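Local coordinates for DNA polymerase III, beta subunit (Eubacterium rectale, PDB 3T0P), which probably forms a head-to-tail dimeric ring around DNA that tethers DNA polymerases and other proteins to it and so confers processivity, at residues 145-148 with 154-157; 169-172 with 177-180; 201-206 with 224-229; 323-328 with 359-364; 348-351 with 356-359. All coordinates share one frame; numbering follows the deposited sequence.

Contact 1: 145-148 with 154-157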
# COMPACT_ATOMS: atom_id res chain seq x y z
N SER B 145 -5.97 20.06 8.21
CA SER B 145 -6.05 20.75 9.50
C SER B 145 -7.48 20.89 10.05
O SER B 145 -7.71 21.73 10.91
CB SER B 145 -5.34 22.10 9.46
OG SER B 145 -5.73 22.86 8.34
N ILE B 146 -8.40 20.01 9.65
CA ILE B 146 -9.72 19.91 10.25
C ILE B 146 -9.53 19.11 11.57
O ILE B 146 -8.56 18.36 11.68
CB ILE B 146 -10.77 19.25 9.30
CG1 ILE B 146 -10.40 17.77 8.98
CG2 ILE B 146 -10.99 20.10 8.03
CD1 ILE B 146 -11.50 16.94 8.26
N ALA B 147 -10.44 19.24 12.56
CA ALA B 147 -10.26 18.49 13.81
C ALA B 147 -10.40 16.97 13.59
O ALA B 147 -11.21 16.53 12.78
CB ALA B 147 -11.24 18.96 14.86
N ASP B 148 -9.57 16.18 14.30
CA ASP B 148 -9.55 14.71 14.23
C ASP B 148 -10.56 14.06 15.22
O ASP B 148 -10.60 12.83 15.34
CB ASP B 148 -8.12 14.17 14.48
CG ASP B 148 -7.44 14.79 15.69
OD1 ASP B 148 -7.72 14.34 16.83
OD2 ASP B 148 -6.67 15.76 15.50
N LEU B 154 -18.20 22.27 13.90
CA LEU B 154 -17.70 23.22 12.89
C LEU B 154 -16.22 22.98 12.53
O LEU B 154 -15.84 23.13 11.36
CB LEU B 154 -17.90 24.65 13.37
CG LEU B 154 -19.36 25.13 13.34
CD1 LEU B 154 -19.56 26.30 14.25
CD2 LEU B 154 -19.82 25.44 11.91
N MSE B 155 -15.40 22.58 13.50
CA MSE B 155 -13.98 22.28 13.28
C MSE B 155 -13.77 21.05 12.43
O MSE B 155 -12.69 20.90 11.86
CB MSE B 155 -13.25 22.09 14.60
CG MSE B 155 -12.97 23.38 15.29
SE MSE B 155 -11.74 23.19 16.78
CE MSE B 155 -12.14 21.39 17.58
N THR B 156 -14.79 20.16 12.32
CA THR B 156 -14.72 18.94 11.49
C THR B 156 -15.01 19.26 10.02
O THR B 156 -14.82 18.41 9.16
CB THR B 156 -15.64 17.83 12.01
OG1 THR B 156 -17.00 18.24 11.85
CG2 THR B 156 -15.37 17.49 13.47
N GLY B 157 -15.45 20.47 9.74
CA GLY B 157 -15.70 20.89 8.37
C GLY B 157 -14.74 21.95 7.87
O GLY B 157 -13.81 22.33 8.57
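Ala147 and Met155, the latter present as selenomethionine, meet flank to flank: the methyl CB of Ala147 rests 3.7 Å from CB of Met155. The larger side chain then curls back over the smaller one. Its CG lies beside its own backbone N, anti to the carbonyl carbon (chi1 -77°), and the chain bends again about the last torsion, which brings Met155 CE within 3.8 Å of Ala147 CB. The alanine methyl is thus touched by both the root and the tip of Met155. The polar tie of the contact runs from Ala147 N to Met155 O at 2.9 Å. It is almost straight at the hydrogen, yet the donor stands well above the carbonyl plane and does not use a lone pair of the oxygen. Residues 154-157 form a type I beta-turn, closed by Gly157 N on Leu154 O at 3.1 Å, and this turn faces an extended piece of the same long loop that links helix 132-140 to strand 157-163 in the central domain. Ile146 lies along the carbonyl side of the turn. With CG1 held between its backbone N and carbonyl carbon (chi1 64°), its two branches part: CD1 comes 3.7 Å from Thr156 O, while CG2 lies 3.6 Å from Gly157 O. Thr156 itself sends its CB away, touching Ala147 O loosely through CG2, and its OG1 is hydrogen-bonded to Lys153 O within the loop. On the flanks, Ile146 packs on Ser171 and Met155 on Leu172, both of strand 166-172, and Phe243 also touches Met155.

Contact 2: 169-172 with 177-180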
# COMPACT_ATOMS: atom_id res chain seq x y z
N VAL B 169 -11.13 29.28 1.36
CA VAL B 169 -11.34 27.97 1.96
C VAL B 169 -10.54 27.93 3.24
O VAL B 169 -9.36 28.27 3.23
CB VAL B 169 -11.02 26.82 0.98
CG1 VAL B 169 -11.16 25.45 1.64
CG2 VAL B 169 -11.91 26.92 -0.26
N VAL B 170 -11.21 27.60 4.37
CA VAL B 170 -10.62 27.65 5.71
C VAL B 170 -10.87 26.35 6.46
O VAL B 170 -11.99 25.85 6.47
CB VAL B 170 -11.16 28.86 6.54
CG1 VAL B 170 -10.49 28.98 7.91
CG2 VAL B 170 -11.04 30.17 5.79
N SER B 171 -9.83 25.84 7.14
CA SER B 171 -9.90 24.74 8.10
C SER B 171 -9.09 25.12 9.34
O SER B 171 -8.13 25.89 9.24
CB SER B 171 -9.44 23.43 7.51
OG SER B 171 -8.07 23.51 7.14
N LEU B 172 -9.50 24.62 10.51
CA LEU B 172 -8.82 24.86 11.76
C LEU B 172 -9.17 23.75 12.76
O LEU B 172 -10.22 23.15 12.67
CB LEU B 172 -9.11 26.27 12.34
CG LEU B 172 -10.53 26.63 12.80
CD1 LEU B 172 -10.72 26.36 14.29
CD2 LEU B 172 -10.79 28.11 12.59
N ILE B 177 -4.45 27.06 11.54
CA ILE B 177 -5.44 27.53 10.58
C ILE B 177 -4.81 27.46 9.20
O ILE B 177 -3.68 27.92 9.00
CB ILE B 177 -5.99 28.96 10.92
CG1 ILE B 177 -6.46 29.09 12.40
CG2 ILE B 177 -7.13 29.37 9.94
CD1 ILE B 177 -6.93 30.54 12.83
N SER B 178 -5.52 26.85 8.25
CA SER B 178 -5.13 26.78 6.85
C SER B 178 -6.13 27.55 6.04
O SER B 178 -7.33 27.28 6.12
CB SER B 178 -5.06 25.34 6.37
OG SER B 178 -4.15 24.62 7.17
N ILE B 179 -5.66 28.56 5.31
CA ILE B 179 -6.51 29.43 4.48
C ILE B 179 -5.95 29.49 3.07
O ILE B 179 -4.79 29.86 2.87
CB ILE B 179 -6.67 30.87 5.06
CG1 ILE B 179 -6.99 30.86 6.56
CG2 ILE B 179 -7.73 31.67 4.27
CD1 ILE B 179 -6.76 32.19 7.26
N ARG B 180 -6.81 29.19 2.10
CA ARG B 180 -6.49 29.32 0.69
C ARG B 180 -7.42 30.32 0.04
O ARG B 180 -8.59 30.40 0.37
CB ARG B 180 -6.57 27.97 -0.00
CG ARG B 180 -5.31 27.10 0.21
CD ARG B 180 -4.18 27.59 -0.66
NE ARG B 180 -2.94 26.86 -0.41
CZ ARG B 180 -1.88 26.89 -1.21
NH1 ARG B 180 -1.90 27.61 -2.32
NH2 ARG B 180 -0.81 26.16 -0.92
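Val170 sits between two isoleucines of the facing strand, side by side with each and pointing the same way. Its CG1, anti to the backbone N (chi1 -177°), lies 3.9 Å from Ile177 CG2, and its other methyl, CG2, reaches Ile179 CG2 at an equal 3.9 Å. Leu172 extends the row, its CB set against CG1 of Ile177. Cut back to an alanine here, the Val170 side chain would lose both methyls, which would probably open a gap beside Ile177 and Ile179. Behind the row, the backbone holds the register of an antiparallel hairpin. Val169 and Arg180 are a hydrogen-bonded pair with 2.9 Å both from Val169 N to Arg180 O and from Arg180 N to Val169 O, and Ser171 and Ser178 form the next such pair. These serines project to the opposite face, where both OG atoms are hydrogen-bonded to Ser145 OG and that of Ser171 also to Thr142 O. On that face, too, Arg180 leads away to bond Tyr359 OH through NE. The hairpin lies inside a continuous sheet: Val170 pairs with Leu159 of strand 157-163, Ile177 and Ile179 with strand 357-361, and helix 132-140 covers Val169 and Arg180 through Val138.

Contact 3: 201-206 with 224-229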
# COMPACT_ATOMS: atom_id res chain seq x y z
N GLN B 201 -13.20 14.90 1.68
CA GLN B 201 -12.28 13.75 1.56
C GLN B 201 -12.79 12.75 0.52
O GLN B 201 -12.01 12.31 -0.32
CB GLN B 201 -12.12 13.04 2.91
CG GLN B 201 -11.24 13.76 3.90
CD GLN B 201 -11.37 13.22 5.31
OE1 GLN B 201 -12.38 12.59 5.69
NE2 GLN B 201 -10.39 13.51 6.15
N GLU B 202 -14.10 12.44 0.53
CA GLU B 202 -14.68 11.48 -0.42
C GLU B 202 -14.71 12.03 -1.85
O GLU B 202 -14.47 11.28 -2.79
CB GLU B 202 -16.09 11.06 0.03
CG GLU B 202 -16.11 10.31 1.36
CD GLU B 202 -15.09 9.19 1.52
OE1 GLU B 202 -14.97 8.36 0.59
OE2 GLU B 202 -14.39 9.16 2.55
N ILE B 203 -14.95 13.34 -2.00
CA ILE B 203 -14.98 13.93 -3.34
C ILE B 203 -13.54 13.97 -3.95
O ILE B 203 -13.40 13.81 -5.16
CB ILE B 203 -15.74 15.28 -3.37
CG1 ILE B 203 -16.25 15.56 -4.77
CG2 ILE B 203 -14.97 16.43 -2.81
CD1 ILE B 203 -17.53 16.29 -4.80
N SER B 204 -12.49 14.12 -3.10
CA SER B 204 -11.09 14.05 -3.51
C SER B 204 -10.79 12.71 -4.22
O SER B 204 -10.04 12.69 -5.19
CB SER B 204 -10.16 14.19 -2.31
OG SER B 204 -9.93 15.56 -2.05
N LYS B 205 -11.39 11.62 -3.74
CA LYS B 205 -11.18 10.27 -4.27
C LYS B 205 -11.91 10.02 -5.61
O LYS B 205 -11.57 9.06 -6.29
CB LYS B 205 -11.68 9.24 -3.24
CG LYS B 205 -10.90 9.20 -1.94
CD LYS B 205 -11.55 8.19 -1.01
CE LYS B 205 -10.98 8.20 0.37
NZ LYS B 205 -11.78 7.33 1.27
N ILE B 206 -12.95 10.81 -5.98
CA ILE B 206 -13.67 10.52 -7.22
C ILE B 206 -13.47 11.57 -8.31
O ILE B 206 -13.90 11.35 -9.44
CB ILE B 206 -15.16 10.25 -6.98
CG1 ILE B 206 -15.90 11.42 -6.28
CG2 ILE B 206 -15.34 8.93 -6.25
CD1 ILE B 206 -17.44 11.28 -6.28
N ILE B 224 -25.01 21.47 -0.23
CA ILE B 224 -24.02 21.79 -1.25
C ILE B 224 -24.11 20.65 -2.27
O ILE B 224 -24.24 19.49 -1.89
CB ILE B 224 -22.60 22.04 -0.73
CG1 ILE B 224 -21.67 22.52 -1.88
CG2 ILE B 224 -22.02 20.82 0.04
CD1 ILE B 224 -20.37 23.28 -1.39
N VAL B 225 -24.11 21.00 -3.56
CA VAL B 225 -24.19 20.06 -4.69
C VAL B 225 -22.98 20.30 -5.59
O VAL B 225 -22.66 21.43 -5.92
CB VAL B 225 -25.54 20.21 -5.46
CG1 VAL B 225 -25.61 19.27 -6.67
CG2 VAL B 225 -26.74 20.01 -4.53
N PHE B 226 -22.29 19.21 -5.95
CA PHE B 226 -21.16 19.19 -6.87
C PHE B 226 -21.56 18.36 -8.07
O PHE B 226 -21.98 17.23 -7.89
CB PHE B 226 -19.91 18.55 -6.22
CG PHE B 226 -19.41 19.22 -4.97
CD1 PHE B 226 -19.93 18.87 -3.73
CD2 PHE B 226 -18.38 20.14 -5.03
CE1 PHE B 226 -19.45 19.48 -2.57
CE2 PHE B 226 -17.90 20.74 -3.87
CZ PHE B 226 -18.45 20.41 -2.65
N GLU B 227 -21.45 18.91 -9.28
CA GLU B 227 -21.71 18.15 -10.51
C GLU B 227 -20.47 18.12 -11.36
O GLU B 227 -19.84 19.14 -11.56
CB GLU B 227 -22.85 18.72 -11.35
CG GLU B 227 -24.09 19.16 -10.61
CD GLU B 227 -25.16 19.49 -11.62
OE1 GLU B 227 -24.89 20.31 -12.53
OE2 GLU B 227 -26.22 18.83 -11.59
N PHE B 228 -20.12 16.96 -11.86
CA PHE B 228 -18.97 16.74 -12.72
C PHE B 228 -19.20 15.44 -13.46
O PHE B 228 -19.67 14.47 -12.86
CB PHE B 228 -17.64 16.73 -11.91
CG PHE B 228 -17.55 15.66 -10.86
CD1 PHE B 228 -18.21 15.80 -9.64
CD2 PHE B 228 -16.82 14.49 -11.09
CE1 PHE B 228 -18.14 14.79 -8.67
CE2 PHE B 228 -16.74 13.49 -10.11
CZ PHE B 228 -17.39 13.65 -8.90
N GLU B 229 -18.92 15.45 -14.78
CA GLU B 229 -19.07 14.33 -15.72
C GLU B 229 -20.51 13.80 -15.61
O GLU B 229 -21.42 14.58 -15.86
CB GLU B 229 -17.98 13.26 -15.49
CG GLU B 229 -16.58 13.86 -15.46
CD GLU B 229 -15.42 12.95 -15.06
OE1 GLU B 229 -15.65 11.93 -14.36
OE2 GLU B 229 -14.27 13.31 -15.40
O HOH W 1 -14.62 9.81 -11.86
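A water molecule bridges the two segments: it donates to Ile206 O at 3.0 Å and, weakly, to Glu229 OE1 at 3.4 Å, so the helix segment and the residue after the strand are joined through solvent. The two elements run nearly parallel, their directions only 4° apart and their axes 11.7 Å from each other, and across the interface two isoleucines meet two phenylalanines. Ile203 sends its CD1 over a face of the Phe226 ring. Ile203 CD1 lies 3.5 Å from Phe226 CG and 29° off the normal through the centroid, displaced toward the root of the ring, where it also meets CB. Ile206 treats Phe228 differently. The two side chains are at about a right angle, and Ile206 CD1 approaches in the plane of the ring, 3.5 Å from Phe228 CZ, meeting an edge rather than a face. A chi1 of 61° turns the Phe228 ring back over its own main chain, and CE2 of this ring comes to 3.6 Å from Ile206 O. This is a helix laid on a sheet, as in each of the three similarly built domains of the DNA polymerase III beta subunit family; strand 231-236 supports both isoleucines through Val233, while helix 132-140 touches Ile203 through Ile139 and Phe226 through Leu135. On the helix, Lys205 and Glu202 form a long salt bridge. With no direct hydrogen bond between the segments, their cohesion depends on the fit of methyls to rings, to which the water bridge, weak on one arm, adds a polar link.

Contact 4: 323-328 with 359-364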
# COMPACT_ATOMS: atom_id res chain seq x y z
N LYS B 323 4.65 18.06 13.13
CA LYS B 323 3.54 17.61 12.27
C LYS B 323 2.82 18.79 11.54
O LYS B 323 2.57 18.70 10.33
CB LYS B 323 2.52 16.82 13.09
CG LYS B 323 1.33 16.28 12.30
CD LYS B 323 0.18 15.86 13.22
CE LYS B 323 -0.90 15.12 12.46
NZ LYS B 323 -1.57 15.98 11.45
N PHE B 324 2.54 19.87 12.27
CA PHE B 324 1.85 21.06 11.76
C PHE B 324 2.64 21.75 10.63
O PHE B 324 2.05 22.20 9.65
CB PHE B 324 1.56 22.03 12.91
CG PHE B 324 0.69 21.48 14.03
CD1 PHE B 324 -0.11 20.35 13.83
CD2 PHE B 324 0.67 22.08 15.29
CE1 PHE B 324 -0.92 19.85 14.86
CE2 PHE B 324 -0.13 21.57 16.32
CZ PHE B 324 -0.93 20.47 16.09
N PHE B 325 3.96 21.79 10.75
CA PHE B 325 4.79 22.39 9.73
C PHE B 325 4.90 21.48 8.51
O PHE B 325 4.82 21.97 7.38
CB PHE B 325 6.18 22.69 10.31
CG PHE B 325 6.35 24.15 10.63
CD1 PHE B 325 6.76 25.05 9.65
CD2 PHE B 325 6.04 24.64 11.89
CE1 PHE B 325 6.87 26.41 9.94
CE2 PHE B 325 6.14 26.01 12.17
CZ PHE B 325 6.58 26.88 11.20
N ILE B 326 5.09 20.18 8.74
CA ILE B 326 5.19 19.17 7.68
C ILE B 326 3.88 19.19 6.86
O ILE B 326 3.94 19.34 5.64
CB ILE B 326 5.51 17.78 8.26
CG1 ILE B 326 6.96 17.69 8.73
CG2 ILE B 326 5.23 16.68 7.23
CD1 ILE B 326 7.26 16.59 9.74
N ASP B 327 2.73 19.13 7.53
CA ASP B 327 1.42 19.16 6.82
C ASP B 327 1.30 20.37 5.90
O ASP B 327 0.94 20.19 4.75
CB ASP B 327 0.24 19.20 7.80
CG ASP B 327 -0.02 17.95 8.60
OD1 ASP B 327 0.66 16.92 8.34
OD2 ASP B 327 -0.88 18.01 9.53
N ALA B 328 1.66 21.59 6.40
CA ALA B 328 1.54 22.79 5.59
C ALA B 328 2.61 22.86 4.50
O ALA B 328 2.28 23.21 3.38
CB ALA B 328 1.61 24.05 6.47
N TYR B 359 -0.97 30.05 6.30
CA TYR B 359 -0.94 28.92 7.22
C TYR B 359 -0.51 29.48 8.57
O TYR B 359 0.57 30.05 8.70
CB TYR B 359 -0.05 27.76 6.73
CG TYR B 359 -0.58 27.12 5.47
CD1 TYR B 359 -1.58 26.15 5.53
CD2 TYR B 359 -0.13 27.51 4.21
CE1 TYR B 359 -2.12 25.61 4.37
CE2 TYR B 359 -0.65 26.96 3.05
CZ TYR B 359 -1.67 26.02 3.13
OH TYR B 359 -2.18 25.48 1.97
N LEU B 360 -1.44 29.45 9.54
CA LEU B 360 -1.20 29.94 10.91
C LEU B 360 -0.94 28.72 11.77
O LEU B 360 -1.72 27.78 11.71
CB LEU B 360 -2.41 30.74 11.42
CG LEU B 360 -2.36 31.37 12.82
CD1 LEU B 360 -3.43 32.41 12.96
CD2 LEU B 360 -2.61 30.33 13.95
N ILE B 361 0.16 28.69 12.50
CA ILE B 361 0.49 27.56 13.37
C ILE B 361 0.76 28.12 14.75
O ILE B 361 1.54 29.05 14.87
CB ILE B 361 1.70 26.72 12.80
CG1 ILE B 361 1.40 26.14 11.40
CG2 ILE B 361 2.11 25.61 13.77
CD1 ILE B 361 2.62 25.93 10.52
N LEU B 362 0.12 27.58 15.79
CA LEU B 362 0.39 28.02 17.15
C LEU B 362 1.65 27.33 17.64
O LEU B 362 1.80 26.13 17.45
CB LEU B 362 -0.77 27.77 18.13
CG LEU B 362 -2.08 28.53 17.94
CD1 LEU B 362 -3.11 28.10 18.99
CD2 LEU B 362 -1.89 30.03 18.00
N PRO B 363 2.56 28.06 18.29
CA PRO B 363 3.76 27.42 18.81
C PRO B 363 3.47 26.71 20.14
O PRO B 363 2.43 26.94 20.76
CB PRO B 363 4.71 28.61 19.02
CG PRO B 363 3.84 29.72 19.36
CD PRO B 363 2.55 29.50 18.61
N VAL B 364 4.46 25.97 20.62
CA VAL B 364 4.43 25.30 21.90
C VAL B 364 4.54 26.34 23.01
O VAL B 364 5.32 27.29 22.93
CB VAL B 364 5.56 24.26 21.96
CG1 VAL B 364 5.92 23.89 23.39
CG2 VAL B 364 5.18 23.03 21.14
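Helix 323-328 runs antiparallel to strand 359-361, at 173° with the axes 9.5 Å apart, so that Phe324 stands nearest Ile361 and Ala328 nearest Tyr359. This is the helix-on-sheet layer of the C-terminal domain, one of three domains built alike in each chain of the DNA polymerase III beta subunit family. Ile361 has the largest share of the contact and splits its work between two rings. Its CG1 lies beside the backbone N, anti to the carbonyl carbon (chi1 -60°), which aims CD1 at Phe325 and leaves CG2 for Phe324. Ile361 CD1 sits almost squarely over the Phe325 ring, 3.9 Å from the centroid and 11° off the normal, a CH-pi contact. Ile361 CG2 instead touches the root of Phe324, 3.7 Å from its CB, and meets the ring of that residue at a slant. One turn further, Ala328 CB lies 3.9 Å from CG of Tyr359, whose hydroxyl is hydrogen-bonded to Gln141 O. Phe325 also meets Phe320 edge-to-face and lies against Ile268 of helix 261-272; a serine in its place, lacking the ring, would probably leave a gap between Ile361 CD1, Phe320 and Ile268. At the surface of the helix Lys323 NZ forms a salt bridge with Asp327 OD2 at 2.9 Å, meeting the syn lone pair of that oxygen, which also forms a salt bridge with Arg176 NH1.

Contact 5: 348-351 with 356-359. With EDO (1,2-ethanediol), chain V.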
# COMPACT_ATOMS: atom_id res chain seq x y z
N CYS B 348 2.66 31.72 14.40
CA CYS B 348 3.59 31.88 13.30
C CYS B 348 2.76 31.82 12.02
O CYS B 348 1.85 30.99 11.92
CB CYS B 348 4.69 30.82 13.33
SG CYS B 348 5.73 30.79 11.83
N PHE B 349 3.06 32.68 11.04
CA PHE B 349 2.34 32.65 9.77
C PHE B 349 3.25 32.29 8.62
O PHE B 349 4.33 32.86 8.49
CB PHE B 349 1.68 34.01 9.45
CG PHE B 349 0.68 34.52 10.45
CD1 PHE B 349 1.08 35.25 11.56
CD2 PHE B 349 -0.69 34.38 10.22
CE1 PHE B 349 0.15 35.75 12.47
CE2 PHE B 349 -1.63 34.91 11.11
CZ PHE B 349 -1.20 35.59 12.24
N ILE B 350 2.81 31.35 7.79
CA ILE B 350 3.46 31.02 6.54
C ILE B 350 2.61 31.71 5.48
O ILE B 350 1.42 31.39 5.35
CB ILE B 350 3.65 29.51 6.25
CG1 ILE B 350 4.13 28.72 7.49
CG2 ILE B 350 4.59 29.34 5.04
CD1 ILE B 350 4.23 27.13 7.25
N LYS B 351 3.18 32.74 4.84
CA LYS B 351 2.48 33.52 3.81
C LYS B 351 3.27 33.56 2.54
O LYS B 351 4.47 33.27 2.53
CB LYS B 351 2.19 34.95 4.28
CG LYS B 351 1.13 35.07 5.35
CD LYS B 351 0.66 36.52 5.48
CE LYS B 351 -0.36 36.71 6.58
NZ LYS B 351 -1.05 38.03 6.51
N LYS B 356 -2.02 33.95 -2.08
CA LYS B 356 -2.74 32.70 -2.35
C LYS B 356 -3.03 31.91 -1.08
O LYS B 356 -4.01 31.17 -1.05
CB LYS B 356 -1.96 31.83 -3.37
CG LYS B 356 -2.14 32.35 -4.80
CD LYS B 356 -1.06 31.88 -5.73
CE LYS B 356 -1.22 32.50 -7.10
N PHE B 357 -2.21 32.07 -0.02
CA PHE B 357 -2.44 31.28 1.19
C PHE B 357 -1.93 31.93 2.46
O PHE B 357 -1.08 32.83 2.41
CB PHE B 357 -1.77 29.89 1.06
CG PHE B 357 -0.26 29.89 0.93
CD1 PHE B 357 0.57 30.14 2.03
CD2 PHE B 357 0.35 29.61 -0.30
CE1 PHE B 357 1.96 30.15 1.90
CE2 PHE B 357 1.74 29.59 -0.42
CZ PHE B 357 2.55 29.87 0.68
N ILE B 358 -2.45 31.44 3.59
CA ILE B 358 -2.00 31.78 4.95
C ILE B 358 -2.10 30.53 5.79
O ILE B 358 -3.19 29.97 5.93
CB ILE B 358 -2.73 32.95 5.67
CG1 ILE B 358 -2.85 34.21 4.81
CG2 ILE B 358 -2.01 33.25 7.01
CD1 ILE B 358 -3.81 35.35 5.43
N TYR B 359 -0.97 30.05 6.30
CA TYR B 359 -0.94 28.92 7.22
C TYR B 359 -0.51 29.48 8.57
O TYR B 359 0.57 30.05 8.70
CB TYR B 359 -0.05 27.76 6.73
CG TYR B 359 -0.58 27.12 5.47
CD1 TYR B 359 -1.58 26.15 5.53
CD2 TYR B 359 -0.13 27.51 4.21
CE1 TYR B 359 -2.12 25.61 4.37
CE2 TYR B 359 -0.65 26.96 3.05
CZ TYR B 359 -1.67 26.02 3.13
OH TYR B 359 -2.18 25.48 1.97
C1 EDO V . 2.40 39.38 7.76
O1 EDO V . 1.34 38.90 8.62
C2 EDO V . 1.83 39.90 6.44
O2 EDO V . 2.88 40.27 5.54
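A beta hairpin joins strands 348-351 and 357-361, and Ile350 with Tyr359 is a hydrogen-bonded pair in it. Ile350 N donates to Tyr359 O at 2.7 Å and Tyr359 N returns the bond to Ile350 O at 2.9 Å. Each oxygen is also approached by a CA-H group, of Phe349 and of Ile358 respectively. Among the side chains, Ile358 CG2 meets two neighbours. This methyl, Ile358 CG2, set anti to the backbone N, lies 3.7 Å from Phe349 CD2 at the edge of the ring, and Lys351 CE is 3.9 Å from the same methyl. The lysine chain, extended beyond CG, lies alongside the isoleucine and ends with Lys351 NZ weakly bonded to O1 of a 1,2-ethanediol at 3.3 Å, probably a molecule from the crystallisation liquor. The hairpin lies within a sheet shared by the central and C-terminal domains, with strand 336-341 beside residues 348-351 and strand 176-184 of the central domain beside residues 357-361. A chi1 of 63° swings Phe357 CG to the side where N and C both flank it, which folds the ring inward so that its edge faces Ile350 O, with Phe357 CD1 at 3.6 Å. CG2 of Ile350 touches the same ring more loosely, at CE1. In the connecting loop, Asp352 accepts hydrogen bonds from the backbone N-H of Lys356 on OD2 and of Phe357 on OD1.

Along the chain contacts 1, 2 and 3 follow one another in the central domain, and contacts 4 and 5 come later in the C-terminal domain, both ending on strand 357-361. Contacts 1 and 2, with centres about 10 Å apart, touch through loop and hairpin. Contact 2 also lies about 10 Å from contact 5 and 12 Å from contact 4, because strands 176-184 and 357-361 are neighbours; this antiparallel junction joins the central and C-terminal domains into one continuous sheet, as in the ring-forming subunits of this family. Contact 3 lies about 19 Å from contacts 1 and 2, brushing contact 1, and 27 to 28 Å from contacts 5 and 4, in the sheet that instead merges the N-terminal and central domains.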